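Local coordinates for protein esterase YbfF (Escherichia coli, PDB 3BF7) that probably hydrolyses ester and thioester bonds, with a substrate-binding crevice between an alpha/beta hydrolase core and a helical cap, at residues N52-R58 against R172-L178; M1-I5 against D70-T74; V61-P65 against M90-A94; H23-L29 against Q47-H53. The protein carries 1 engineered substitution. Numbering follows the deposited sequence.

Interaction 1 of 4, residues N52-R58 against R172-L178; sequences NHGLSPR and RFNVPVL
A loop of the alpha/beta hydrolase core, 52-58, meets the entry to cap helix 175-180. The two segments run antiparallel, with CA pairs Asn52-Asn174 5.1 Å, His53-Phe173 4.1 Å and Gly54-Arg172 4.9 Å. His53 to Ser56 form a type II' turn, Gly54 (phi/psi 49/-129) following His53, closed by Ser56 N to His53 O at 3.0 Å; Asn52 N reaches Pro57 O at 3.0 Å. Across the interface Asn174 N donates to Asn52 O (2.9 Å). Asn174 is the N-cap and centre of an inverse gamma turn, and its O receives Leu178 N at 3.0 Å. Arg58 folds back so that NE and NH2 bind Ser56 O (2.9 and 3.0 Å), while NH1 donates to Arg172 O (2.9 Å), with a weak second bond from NH2 to the same oxygen (3.2 Å). Leu55 CG covers one face of the Arg172 guanidinium, 3.6 Å from NH1. His53 ND1 bonds weakly to Gly27 O; buried His53 NE2 has no polar partner and lies 3.7 Å from Leu178 CD2.

Interaction 2 of 4, residues M1-I5 against D70-T74; sequences MKLNI and DLVDT
A salt-bridge network anchors the N-terminus of the protein to helix 64-78, and Met1, Asp70 and Asp73 are its members. The main-chain N of Met1 donates to Asp70 OD2 at 2.6 Å and to Asp73 OD2 at 2.8 Å, so two carboxylates three residues apart on the helix share the terminal charge. Asp70 and Asp73 both take chi1 m; Asp70 OD1 is left to form a second salt bridge, with Arg51, and Asp73 OD1 binds Gln69. Residues 1-5 are extended and enter strand 5-8 at Ile5. Their nearest CA pairs are Met1-Asp70 (4.8 Å) and Lys2-Thr74 (4.7 Å). Asp70 CA also makes a CA-H...O contact with Met1 O, 3.3 Å away. One turn along the helix, Thr74 OG1 (chi1 m) links the two segments, donating to Asp70 O at 2.8 Å and accepting from Leu3 N at 3.1 Å. Leu3 (m, t) points toward the helix: its CD1 lies 4.2 Å from Leu71 CD2 and its CD2 3.9 Å from Asp70 CB. Ile5, two residues on, brings CG2 to 3.7 Å from Thr74 CG2, while Lys2 leads its side chain outward. The contact pins the start of the antiparallel edge strand 5-8 of the mixed sheet to helix 64-78 of the alpha/beta hydrolase fold.

Interaction 3 of 4, residues V61-P65 against M90-A94; sequences VMNYP and MGGKA
Tyr64, Met90 and Lys93 carry most of this buried contact, in which the start of helix 64-78 meets helix 90-101. Helix 90-101 begins within what is probably the nucleophile elbow of the alpha/beta hydrolase fold; Gly91, in its first turn, is the last glycine of the GxSxG pattern. CA atoms of Tyr64 and Ala94 are closest, 5.3 Å apart. Tyr64 (chi1 m) points toward helix 90-101 and offers one ring face to Lys93, whose CB sits 3.6 Å from the ring centroid, 23° off the normal, in a CH-pi contact. Ring atom CE1 of Tyr64 comes within 3.4 Å of Met90 O, and Tyr64 OH within 3.5 Å of Met90 CG; Met90 is t, t, p. Its SD is 3.9 Å from Met62 CE. The polar ends find partners outside the two segments: Tyr64 OH bonds Ile185 O, and Lys93 NZ bonds Gly187 O and Val117 O. Adhesion between the segments therefore rests on apolar and CH-pi contacts, with hydroxyl and ammonium groups satisfied by surrounding carbonyls.

Interaction 4 of 4, residues H23-L29 against Q47-H53; sequences HGLFGSL and QVDVRNH. Engineered in segment 47-53: Val50 (natural residue Met).
Each segment holds a type II beta turn. In 23-29 it runs from Gly24 to Gly27, with Leu25 (-54/134) and Phe26 (70/7) at its corners and Gly27 N bonded to Gly24 O at 2.9 Å; a CB on Gly27 would clash with that oxygen. In 47-53, after strand 45-48, the turn runs from Val50 to His53, with His53 N 3.0 Å from Val50 O. The segments are nearest at Leu29 and Asp49 (CA atoms 4.9 Å apart), while His23 and Val50 CA atoms are 7.1 Å apart. Water 1 joins them by accepting from His23 N (2.9 Å) and donating to Val48 O (2.7 Å). The His-Gly pair after strand 19-22 marks the loop that in related alpha/beta hydrolases helps form the oxyanion hole, consistent with Gly24 touching the probable nucleophile elbow. The His23 side chain (chi1 p) links the segments: NE2 accepts from Val50 N at 2.9 Å, almost linearly (177°), and ND1 donates to Gly24 O at 2.8 Å. CG2 of engineered Val50 lies over the His23 ring, 3.8 Å from its centroid. The His53 ring lies obliquely to the His23 ring (planes at 57°), centroids 5.1 Å apart, and gives Gly27 O a weak bond from ND1 (3.3 Å). Further along, Leu29 N donates to Asp49 OD1 (2.7 Å) and Gln47 NE2 to Leu29 O (2.8 Å).

From the N terminus, interaction 2 opens first, at Met1, and shuts at helix 64-78, fastening the chain start. Interaction 4 lies wholly within that loop and is the first to close, at residue 53, joining the ends of neighbouring parallel strands 19-22 and 45-48; Arg51 bridges it to interaction 2 through its salt bridge to Asp70. Interaction 1 opens next, with 52-58, sharing Asn52 and His53 with interaction 4, and crosses interaction 2. Interaction 3 opens at residue 61, also crosses interaction 2, and joins helix 64-78 to helix 90-101. Interaction 1 encloses interaction 3 before closing far along the chain, where it ties core to cap.

Interaction 1 of 4, residues N52-R58 against R172-L178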
loop_
_atom_site.group_PDB
_atom_site.type_symbol
_atom_site.label_atom_id
_atom_site.label_comp_id
_atom_site.label_asym_id
_atom_site.label_seq_id
_atom_site.Cartn_x
_atom_site.Cartn_y
_atom_site.Cartn_z
ATOM N N ASN A 52 -7.292 9.014 -5.268
ATOM C CA ASN A 52 -6.602 10.211 -4.810
ATOM C C ASN A 52 -5.081 10.133 -4.882
ATOM O O ASN A 52 -4.385 10.973 -4.304
ATOM C CB ASN A 52 -7.053 10.570 -3.392
ATOM C CG ASN A 52 -8.509 10.989 -3.341
ATOM O OD1 ASN A 52 -9.290 10.481 -2.531
ATOM N ND2 ASN A 52 -8.885 11.918 -4.211
ATOM N N HIS A 53 -4.575 9.129 -5.594
ATOM C CA HIS A 53 -3.136 8.950 -5.795
ATOM C C HIS A 53 -2.857 8.695 -7.274
ATOM O O HIS A 53 -3.748 8.280 -8.022
ATOM C CB HIS A 53 -2.600 7.760 -4.984
ATOM C CG HIS A 53 -2.710 7.937 -3.502
ATOM N ND1 HIS A 53 -1.627 8.199 -2.688
ATOM C CD2 HIS A 53 -3.791 7.917 -2.692
ATOM C CE1 HIS A 53 -2.040 8.330 -1.437
ATOM N NE2 HIS A 53 -3.348 8.162 -1.415
ATOM N N GLY A 54 -1.614 8.941 -7.680
ATOM C CA GLY A 54 -1.214 8.710 -9.057
ATOM C C GLY A 54 -2.171 9.309 -10.059
ATOM O O GLY A 54 -2.511 10.489 -9.963
ATOM N N LEU A 55 -2.599 8.501 -11.024
ATOM C CA LEU A 55 -3.532 8.972 -12.030
ATOM C C LEU A 55 -4.919 8.360 -11.859
ATOM O O LEU A 55 -5.695 8.278 -12.811
ATOM C CB LEU A 55 -2.972 8.725 -13.440
ATOM C CG LEU A 55 -1.779 9.628 -13.804
ATOM C CD1 LEU A 55 -1.213 9.211 -15.152
ATOM C CD2 LEU A 55 -2.198 11.099 -13.829
ATOM N N SER A 56 -5.231 7.918 -10.644
ATOM C CA SER A 56 -6.565 7.400 -10.368
ATOM C C SER A 56 -7.480 8.597 -10.112
ATOM O O SER A 56 -7.013 9.710 -9.861
ATOM C CB SER A 56 -6.562 6.474 -9.149
ATOM O OG SER A 56 -6.426 5.127 -9.564
ATOM N N PRO A 57 -8.799 8.388 -10.183
ATOM C CA PRO A 57 -9.741 9.486 -9.951
ATOM C C PRO A 57 -9.649 10.086 -8.550
ATOM O O PRO A 57 -9.158 9.443 -7.611
ATOM C CB PRO A 57 -11.101 8.833 -10.193
ATOM C CG PRO A 57 -10.789 7.732 -11.165
ATOM C CD PRO A 57 -9.510 7.167 -10.595
ATOM N N ARG A 58 -10.121 11.324 -8.425
ATOM C CA ARG A 58 -10.150 12.035 -7.148
ATOM C C ARG A 58 -11.557 11.934 -6.591
ATOM O O ARG A 58 -12.540 11.963 -7.335
ATOM C CB ARG A 58 -9.817 13.519 -7.317
ATOM C CG ARG A 58 -8.341 13.873 -7.405
ATOM C CD ARG A 58 -7.782 13.593 -8.776
ATOM N NE ARG A 58 -6.928 12.413 -8.782
ATOM C CZ ARG A 58 -5.691 12.380 -8.300
ATOM N NH1 ARG A 58 -5.150 13.468 -7.765
ATOM N NH2 ARG A 58 -4.989 11.258 -8.362
ATOM N N ARG A 172 0.890 14.398 -7.815
ATOM C CA ARG A 172 -0.065 13.454 -8.382
ATOM C C ARG A 172 -1.170 13.130 -7.382
ATOM O O ARG A 172 -2.315 12.890 -7.772
ATOM C CB ARG A 172 0.654 12.171 -8.817
ATOM C CG ARG A 172 1.389 12.285 -10.156
ATOM C CD ARG A 172 0.390 12.327 -11.304
ATOM N NE ARG A 172 0.945 12.785 -12.579
ATOM C CZ ARG A 172 1.507 12.001 -13.495
ATOM N NH1 ARG A 172 1.611 10.694 -13.296
ATOM N NH2 ARG A 172 1.936 12.526 -14.635
ATOM N N PHE A 173 -0.832 13.117 -6.094
ATOM C CA PHE A 173 -1.842 12.825 -5.086
ATOM C C PHE A 173 -2.658 14.065 -4.718
ATOM O O PHE A 173 -2.215 15.202 -4.901
ATOM C CB PHE A 173 -1.218 12.154 -3.844
ATOM C CG PHE A 173 0.099 12.736 -3.407
ATOM C CD1 PHE A 173 0.182 14.035 -2.922
ATOM C CD2 PHE A 173 1.258 11.963 -3.448
ATOM C CE1 PHE A 173 1.399 14.554 -2.477
ATOM C CE2 PHE A 173 2.474 12.473 -3.006
ATOM C CZ PHE A 173 2.545 13.770 -2.521
ATOM N N ASN A 174 -3.865 13.822 -4.218
ATOM C CA ASN A 174 -4.828 14.864 -3.852
ATOM C C ASN A 174 -4.568 15.357 -2.433
ATOM O O ASN A 174 -5.193 14.890 -1.479
ATOM C CB ASN A 174 -6.234 14.271 -3.963
ATOM C CG ASN A 174 -7.320 15.318 -3.923
ATOM O OD1 ASN A 174 -7.074 16.480 -3.608
ATOM N ND2 ASN A 174 -8.540 14.904 -4.237
ATOM N N VAL A 175 -3.668 16.324 -2.300
ATOM C CA VAL A 175 -3.279 16.826 -0.989
ATOM C C VAL A 175 -4.396 17.293 -0.054
ATOM O O VAL A 175 -4.450 16.862 1.097
ATOM C CB VAL A 175 -2.211 17.937 -1.124
ATOM C CG1 VAL A 175 -1.730 18.369 0.255
ATOM C CG2 VAL A 175 -1.037 17.423 -1.953
ATOM N N PRO A 176 -5.306 18.163 -0.523
ATOM C CA PRO A 176 -6.376 18.617 0.374
ATOM C C PRO A 176 -7.233 17.489 0.945
ATOM O O PRO A 176 -7.634 17.531 2.106
ATOM C CB PRO A 176 -7.189 19.562 -0.508
ATOM C CG PRO A 176 -6.160 20.114 -1.443
ATOM C CD PRO A 176 -5.358 18.887 -1.805
ATOM N N VAL A 177 -7.517 16.483 0.125
ATOM C CA VAL A 177 -8.332 15.362 0.570
ATOM C C VAL A 177 -7.562 14.445 1.514
ATOM O O VAL A 177 -8.114 13.975 2.509
ATOM C CB VAL A 177 -8.875 14.559 -0.633
ATOM C CG1 VAL A 177 -9.554 13.286 -0.155
ATOM C CG2 VAL A 177 -9.874 15.415 -1.406
ATOM N N LEU A 178 -6.289 14.192 1.218
ATOM C CA LEU A 178 -5.498 13.337 2.095
ATOM C C LEU A 178 -5.351 13.997 3.466
ATOM O O LEU A 178 -5.274 13.315 4.488
ATOM C CB LEU A 178 -4.129 13.047 1.476
ATOM C CG LEU A 178 -4.206 12.254 0.163
ATOM C CD1 LEU A 178 -2.801 11.961 -0.338
ATOM C CD2 LEU A 178 -4.981 10.957 0.374
#

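Interaction 2 of 4, residues M1-I5 against D70-T74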
loop_
_atom_site.group_PDB
_atom_site.type_symbol
_atom_site.label_atom_id
_atom_site.label_comp_id
_atom_site.label_asym_id
_atom_site.label_seq_id
_atom_site.Cartn_x
_atom_site.Cartn_y
_atom_site.Cartn_z
ATOM N N MET A 1 -15.081 2.856 -7.080
ATOM C CA MET A 1 -14.927 3.165 -8.527
ATOM C C MET A 1 -13.722 2.435 -9.110
ATOM O O MET A 1 -12.880 1.914 -8.376
ATOM C CB MET A 1 -14.763 4.675 -8.739
ATOM C CG MET A 1 -13.321 5.157 -8.792
ATOM S SD MET A 1 -12.469 5.168 -7.213
ATOM C CE MET A 1 -11.456 6.631 -7.422
ATOM N N LYS A 2 -13.653 2.402 -10.435
ATOM C CA LYS A 2 -12.556 1.753 -11.138
ATOM C C LYS A 2 -11.295 2.585 -10.946
ATOM O O LYS A 2 -11.338 3.812 -10.998
ATOM C CB LYS A 2 -12.896 1.636 -12.626
ATOM C CG LYS A 2 -14.169 0.844 -12.892
ATOM C CD LYS A 2 -14.615 0.944 -14.345
ATOM C CE LYS A 2 -13.567 0.398 -15.297
ATOM N NZ LYS A 2 -14.051 0.387 -16.706
ATOM N N LEU A 3 -10.174 1.910 -10.722
ATOM C CA LEU A 3 -8.904 2.586 -10.499
ATOM C C LEU A 3 -8.001 2.533 -11.717
ATOM O O LEU A 3 -8.196 1.716 -12.617
ATOM C CB LEU A 3 -8.168 1.924 -9.334
ATOM C CG LEU A 3 -8.891 1.884 -7.989
ATOM C CD1 LEU A 3 -8.072 1.072 -6.998
ATOM C CD2 LEU A 3 -9.108 3.303 -7.487
ATOM N N ASN A 4 -7.018 3.426 -11.742
ATOM C CA ASN A 4 -6.033 3.425 -12.806
ATOM C C ASN A 4 -5.139 2.233 -12.472
ATOM O O ASN A 4 -4.762 2.036 -11.311
ATOM C CB ASN A 4 -5.203 4.709 -12.780
ATOM C CG ASN A 4 -4.053 4.674 -13.768
ATOM O OD1 ASN A 4 -2.909 4.978 -13.423
ATOM N ND2 ASN A 4 -4.352 4.306 -15.004
ATOM N N ILE A 5 -4.820 1.428 -13.478
ATOM C CA ILE A 5 -3.976 0.267 -13.253
ATOM C C ILE A 5 -2.988 0.041 -14.377
ATOM O O ILE A 5 -3.133 0.577 -15.477
ATOM C CB ILE A 5 -4.805 -1.043 -13.105
ATOM C CG1 ILE A 5 -5.346 -1.493 -14.467
ATOM C CG2 ILE A 5 -5.938 -0.839 -12.119
ATOM C CD1 ILE A 5 -6.327 -0.540 -15.104
ATOM N N ASP A 70 -13.330 -0.066 -4.294
ATOM C CA ASP A 70 -12.594 0.306 -5.499
ATOM C C ASP A 70 -11.881 -0.929 -6.050
ATOM O O ASP A 70 -11.798 -1.118 -7.261
ATOM C CB ASP A 70 -11.545 1.381 -5.200
ATOM C CG ASP A 70 -12.147 2.729 -4.853
ATOM O OD1 ASP A 70 -11.380 3.587 -4.370
ATOM O OD2 ASP A 70 -13.363 2.943 -5.066
ATOM N N LEU A 71 -11.347 -1.756 -5.154
ATOM C CA LEU A 71 -10.651 -2.963 -5.578
ATOM C C LEU A 71 -11.639 -3.919 -6.244
ATOM O O LEU A 71 -11.323 -4.534 -7.261
ATOM C CB LEU A 71 -9.951 -3.627 -4.383
ATOM C CG LEU A 71 -8.819 -2.798 -3.746
ATOM C CD1 LEU A 71 -8.244 -3.529 -2.544
ATOM C CD2 LEU A 71 -7.725 -2.532 -4.773
ATOM N N VAL A 72 -12.840 -4.038 -5.684
ATOM C CA VAL A 72 -13.856 -4.905 -6.277
ATOM C C VAL A 72 -14.247 -4.375 -7.660
ATOM O O VAL A 72 -14.332 -5.137 -8.624
ATOM C CB VAL A 72 -15.129 -4.977 -5.402
ATOM C CG1 VAL A 72 -16.209 -5.780 -6.116
ATOM C CG2 VAL A 72 -14.805 -5.618 -4.064
ATOM N N ASP A 73 -14.477 -3.069 -7.757
ATOM C CA ASP A 73 -14.858 -2.464 -9.030
ATOM C C ASP A 73 -13.771 -2.655 -10.077
ATOM O O ASP A 73 -14.059 -2.824 -11.265
ATOM C CB ASP A 73 -15.130 -0.968 -8.868
ATOM C CG ASP A 73 -16.351 -0.681 -8.020
ATOM O OD1 ASP A 73 -17.250 -1.543 -7.951
ATOM O OD2 ASP A 73 -16.416 0.420 -7.439
ATOM N N THR A 74 -12.522 -2.619 -9.632
ATOM C CA THR A 74 -11.391 -2.784 -10.529
ATOM C C THR A 74 -11.312 -4.231 -11.014
ATOM O O THR A 74 -11.055 -4.481 -12.194
ATOM C CB THR A 74 -10.086 -2.348 -9.830
ATOM O OG1 THR A 74 -10.177 -0.955 -9.501
ATOM C CG2 THR A 74 -8.883 -2.571 -10.736
#

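Interaction 3 of 4, residues V61-P65 against M90-A94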
loop_
_atom_site.group_PDB
_atom_site.type_symbol
_atom_site.label_atom_id
_atom_site.label_comp_id
_atom_site.label_asym_id
_atom_site.label_seq_id
_atom_site.Cartn_x
_atom_site.Cartn_y
_atom_site.Cartn_z
ATOM N N VAL A 61 -14.121 11.444 -0.465
ATOM C CA VAL A 61 -14.242 10.377 0.525
ATOM C C VAL A 61 -13.017 9.473 0.516
ATOM O O VAL A 61 -12.583 8.986 -0.536
ATOM C CB VAL A 61 -15.492 9.508 0.255
ATOM C CG1 VAL A 61 -15.535 8.331 1.230
ATOM C CG2 VAL A 61 -16.747 10.355 0.406
ATOM N N MET A 62 -12.456 9.255 1.698
ATOM C CA MET A 62 -11.284 8.411 1.832
ATOM C C MET A 62 -11.392 7.550 3.094
ATOM O O MET A 62 -10.971 7.964 4.173
ATOM C CB MET A 62 -10.033 9.294 1.892
ATOM C CG MET A 62 -8.742 8.574 1.583
ATOM S SD MET A 62 -8.644 8.035 -0.132
ATOM C CE MET A 62 -6.944 7.445 -0.163
ATOM N N ASN A 63 -11.990 6.370 2.957
ATOM C CA ASN A 63 -12.123 5.431 4.067
ATOM C C ASN A 63 -11.864 4.037 3.508
ATOM O O ASN A 63 -11.860 3.842 2.290
ATOM C CB ASN A 63 -13.502 5.532 4.743
ATOM C CG ASN A 63 -14.651 5.220 3.808
ATOM O OD1 ASN A 63 -14.802 4.095 3.333
ATOM N ND2 ASN A 63 -15.482 6.221 3.550
ATOM N N TYR A 64 -11.643 3.065 4.381
ATOM C CA TYR A 64 -11.317 1.741 3.892
ATOM C C TYR A 64 -12.417 0.962 3.183
ATOM O O TYR A 64 -12.129 0.228 2.239
ATOM C CB TYR A 64 -10.617 0.963 5.008
ATOM C CG TYR A 64 -9.241 1.561 5.231
ATOM C CD1 TYR A 64 -8.286 1.531 4.212
ATOM C CD2 TYR A 64 -8.931 2.260 6.399
ATOM C CE1 TYR A 64 -7.069 2.184 4.340
ATOM C CE2 TYR A 64 -7.710 2.921 6.537
ATOM C CZ TYR A 64 -6.786 2.878 5.500
ATOM O OH TYR A 64 -5.580 3.531 5.608
ATOM N N PRO A 65 -13.682 1.097 3.612
ATOM C CA PRO A 65 -14.690 0.337 2.864
ATOM C C PRO A 65 -14.713 0.846 1.416
ATOM O O PRO A 65 -14.880 0.075 0.475
ATOM C CB PRO A 65 -15.979 0.651 3.616
ATOM C CG PRO A 65 -15.501 0.729 5.033
ATOM C CD PRO A 65 -14.226 1.553 4.906
ATOM N N MET A 90 -1.249 1.825 4.031
ATOM C CA MET A 90 -2.631 2.169 3.676
ATOM C C MET A 90 -3.212 1.138 2.699
ATOM O O MET A 90 -4.373 0.745 2.812
ATOM C CB MET A 90 -2.685 3.567 3.047
ATOM C CG MET A 90 -4.054 3.980 2.520
ATOM S SD MET A 90 -3.982 5.526 1.590
ATOM C CE MET A 90 -3.228 4.941 0.056
ATOM N N GLY A 91 -2.392 0.712 1.740
ATOM C CA GLY A 91 -2.823 -0.280 0.767
ATOM C C GLY A 91 -3.110 -1.610 1.440
ATOM O O GLY A 91 -3.995 -2.353 1.018
ATOM N N GLY A 92 -2.337 -1.917 2.480
ATOM C CA GLY A 92 -2.547 -3.138 3.235
ATOM C C GLY A 92 -3.863 -3.043 3.988
ATOM O O GLY A 92 -4.583 -4.032 4.115
ATOM N N LYS A 93 -4.180 -1.857 4.505
ATOM C CA LYS A 93 -5.450 -1.678 5.199
ATOM C C LYS A 93 -6.614 -1.825 4.209
ATOM O O LYS A 93 -7.647 -2.399 4.549
ATOM C CB LYS A 93 -5.496 -0.319 5.909
ATOM C CG LYS A 93 -4.942 -0.368 7.332
ATOM C CD LYS A 93 -4.940 1.003 7.990
ATOM C CE LYS A 93 -4.619 0.911 9.477
ATOM N NZ LYS A 93 -4.574 2.262 10.108
ATOM N N ALA A 94 -6.448 -1.340 2.981
ATOM C CA ALA A 94 -7.506 -1.477 1.982
ATOM C C ALA A 94 -7.743 -2.958 1.669
ATOM O O ALA A 94 -8.886 -3.408 1.557
ATOM C CB ALA A 94 -7.128 -0.725 0.709
#

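Interaction 4 of 4, residues H23-L29 against Q47-H53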
loop_
_atom_site.group_PDB
_atom_site.type_symbol
_atom_site.label_atom_id
_atom_site.label_comp_id
_atom_site.label_asym_id
_atom_site.label_seq_id
_atom_site.Cartn_x
_atom_site.Cartn_y
_atom_site.Cartn_z
ATOM N N HIS A 23 -0.292 0.116 -3.184
ATOM C CA HIS A 23 0.646 0.988 -2.478
ATOM C C HIS A 23 0.057 1.711 -1.262
ATOM O O HIS A 23 -1.146 1.643 -1.000
ATOM C CB HIS A 23 1.194 2.025 -3.460
ATOM C CG HIS A 23 0.166 3.013 -3.914
ATOM N ND1 HIS A 23 -0.245 4.070 -3.132
ATOM C CD2 HIS A 23 -0.584 3.068 -5.042
ATOM C CE1 HIS A 23 -1.204 4.731 -3.756
ATOM N NE2 HIS A 23 -1.430 4.143 -4.917
ATOM N N GLY A 24 0.923 2.430 -0.548
ATOM C CA GLY A 24 0.519 3.159 0.644
ATOM C C GLY A 24 0.331 4.654 0.450
ATOM O O GLY A 24 0.417 5.166 -0.669
ATOM N N LEU A 25 0.077 5.356 1.551
ATOM C CA LEU A 25 -0.150 6.795 1.512
ATOM C C LEU A 25 0.974 7.556 0.813
ATOM O O LEU A 25 2.160 7.323 1.068
ATOM C CB LEU A 25 -0.339 7.336 2.934
ATOM C CG LEU A 25 -0.689 8.824 3.051
ATOM C CD1 LEU A 25 -2.033 9.118 2.388
ATOM C CD2 LEU A 25 -0.726 9.212 4.519
ATOM N N PHE A 26 0.571 8.471 -0.069
ATOM C CA PHE A 26 1.469 9.308 -0.865
ATOM C C PHE A 26 2.224 8.518 -1.929
ATOM O O PHE A 26 3.104 9.056 -2.598
ATOM C CB PHE A 26 2.468 10.070 0.022
ATOM C CG PHE A 26 1.829 11.082 0.939
ATOM C CD1 PHE A 26 1.014 12.096 0.434
ATOM C CD2 PHE A 26 2.057 11.030 2.310
ATOM C CE1 PHE A 26 0.438 13.040 1.287
ATOM C CE2 PHE A 26 1.486 11.970 3.166
ATOM C CZ PHE A 26 0.677 12.974 2.655
ATOM N N GLY A 27 1.869 7.247 -2.094
ATOM C CA GLY A 27 2.521 6.428 -3.100
ATOM C C GLY A 27 1.773 6.417 -4.422
ATOM O O GLY A 27 0.848 7.206 -4.643
ATOM N N SER A 28 2.188 5.511 -5.302
ATOM C CA SER A 28 1.593 5.350 -6.626
ATOM C C SER A 28 1.853 3.913 -7.062
ATOM O O SER A 28 2.611 3.190 -6.406
ATOM C CB SER A 28 2.227 6.320 -7.619
ATOM O OG SER A 28 3.605 6.036 -7.770
ATOM N N LEU A 29 1.258 3.510 -8.180
ATOM C CA LEU A 29 1.394 2.133 -8.642
ATOM C C LEU A 29 2.813 1.653 -8.906
ATOM O O LEU A 29 3.055 0.450 -8.957
ATOM C CB LEU A 29 0.504 1.894 -9.870
ATOM C CG LEU A 29 0.783 2.610 -11.192
ATOM C CD1 LEU A 29 1.973 1.978 -11.898
ATOM C CD2 LEU A 29 -0.452 2.516 -12.073
ATOM N N GLN A 47 -1.078 -3.601 -10.965
ATOM C CA GLN A 47 -0.592 -2.571 -10.055
ATOM C C GLN A 47 -1.605 -1.436 -10.114
ATOM O O GLN A 47 -1.866 -0.896 -11.187
ATOM C CB GLN A 47 0.785 -2.076 -10.501
ATOM C CG GLN A 47 1.892 -3.108 -10.321
ATOM C CD GLN A 47 3.164 -2.753 -11.065
ATOM O OE1 GLN A 47 3.526 -3.408 -12.043
ATOM N NE2 GLN A 47 3.848 -1.712 -10.608
ATOM N N VAL A 48 -2.180 -1.069 -8.975
ATOM C CA VAL A 48 -3.183 -0.014 -8.960
ATOM C C VAL A 48 -2.739 1.280 -8.306
ATOM O O VAL A 48 -1.832 1.302 -7.469
ATOM C CB VAL A 48 -4.469 -0.458 -8.197
ATOM C CG1 VAL A 48 -4.901 -1.834 -8.648
ATOM C CG2 VAL A 48 -4.229 -0.437 -6.683
ATOM N N ASP A 49 -3.384 2.365 -8.722
ATOM C CA ASP A 49 -3.181 3.658 -8.086
ATOM C C ASP A 49 -4.414 3.736 -7.182
ATOM O O ASP A 49 -5.548 3.593 -7.651
ATOM C CB ASP A 49 -3.251 4.825 -9.078
ATOM C CG ASP A 49 -1.902 5.189 -9.675
ATOM O OD1 ASP A 49 -0.860 4.997 -9.007
ATOM O OD2 ASP A 49 -1.897 5.702 -10.818
ATOM N N VAL A 50 -4.201 3.919 -5.888
ATOM C CA VAL A 50 -5.318 4.049 -4.963
ATOM C C VAL A 50 -6.031 5.367 -5.293
ATOM O O VAL A 50 -5.424 6.276 -5.861
ATOM C CB VAL A 50 -4.801 4.070 -3.504
ATOM C CG1 VAL A 50 -5.933 4.389 -2.532
ATOM C CG2 VAL A 50 -4.175 2.721 -3.171
ATOM N N ARG A 51 -7.316 5.470 -4.965
ATOM C CA ARG A 51 -8.033 6.710 -5.230
ATOM C C ARG A 51 -7.247 7.861 -4.608
ATOM O O ARG A 51 -6.592 7.699 -3.573
ATOM C CB ARG A 51 -9.456 6.669 -4.650
ATOM C CG ARG A 51 -9.538 6.468 -3.142
ATOM C CD ARG A 51 -10.932 6.800 -2.614
ATOM N NE ARG A 51 -11.965 5.998 -3.262
ATOM C CZ ARG A 51 -13.262 6.287 -3.250
ATOM N NH1 ARG A 51 -13.708 7.367 -2.618
ATOM N NH2 ARG A 51 -14.119 5.498 -3.885
ATOM N N ASN A 52 -7.292 9.014 -5.268
ATOM C CA ASN A 52 -6.602 10.211 -4.810
ATOM C C ASN A 52 -5.081 10.133 -4.882
ATOM O O ASN A 52 -4.385 10.973 -4.304
ATOM C CB ASN A 52 -7.053 10.570 -3.392
ATOM C CG ASN A 52 -8.509 10.989 -3.341
ATOM O OD1 ASN A 52 -9.290 10.481 -2.531
ATOM N ND2 ASN A 52 -8.885 11.918 -4.211
ATOM N N HIS A 53 -4.575 9.129 -5.594
ATOM C CA HIS A 53 -3.136 8.950 -5.795
ATOM C C HIS A 53 -2.857 8.695 -7.274
ATOM O O HIS A 53 -3.748 8.280 -8.022
ATOM C CB HIS A 53 -2.600 7.760 -4.984
ATOM C CG HIS A 53 -2.710 7.937 -3.502
ATOM N ND1 HIS A 53 -1.627 8.199 -2.688
ATOM C CD2 HIS A 53 -3.791 7.917 -2.692
ATOM C CE1 HIS A 53 -2.040 8.330 -1.437
ATOM N NE2 HIS A 53 -3.348 8.162 -1.415
HETATM O O HOH W 1 -0.114 -0.227 -6.102
#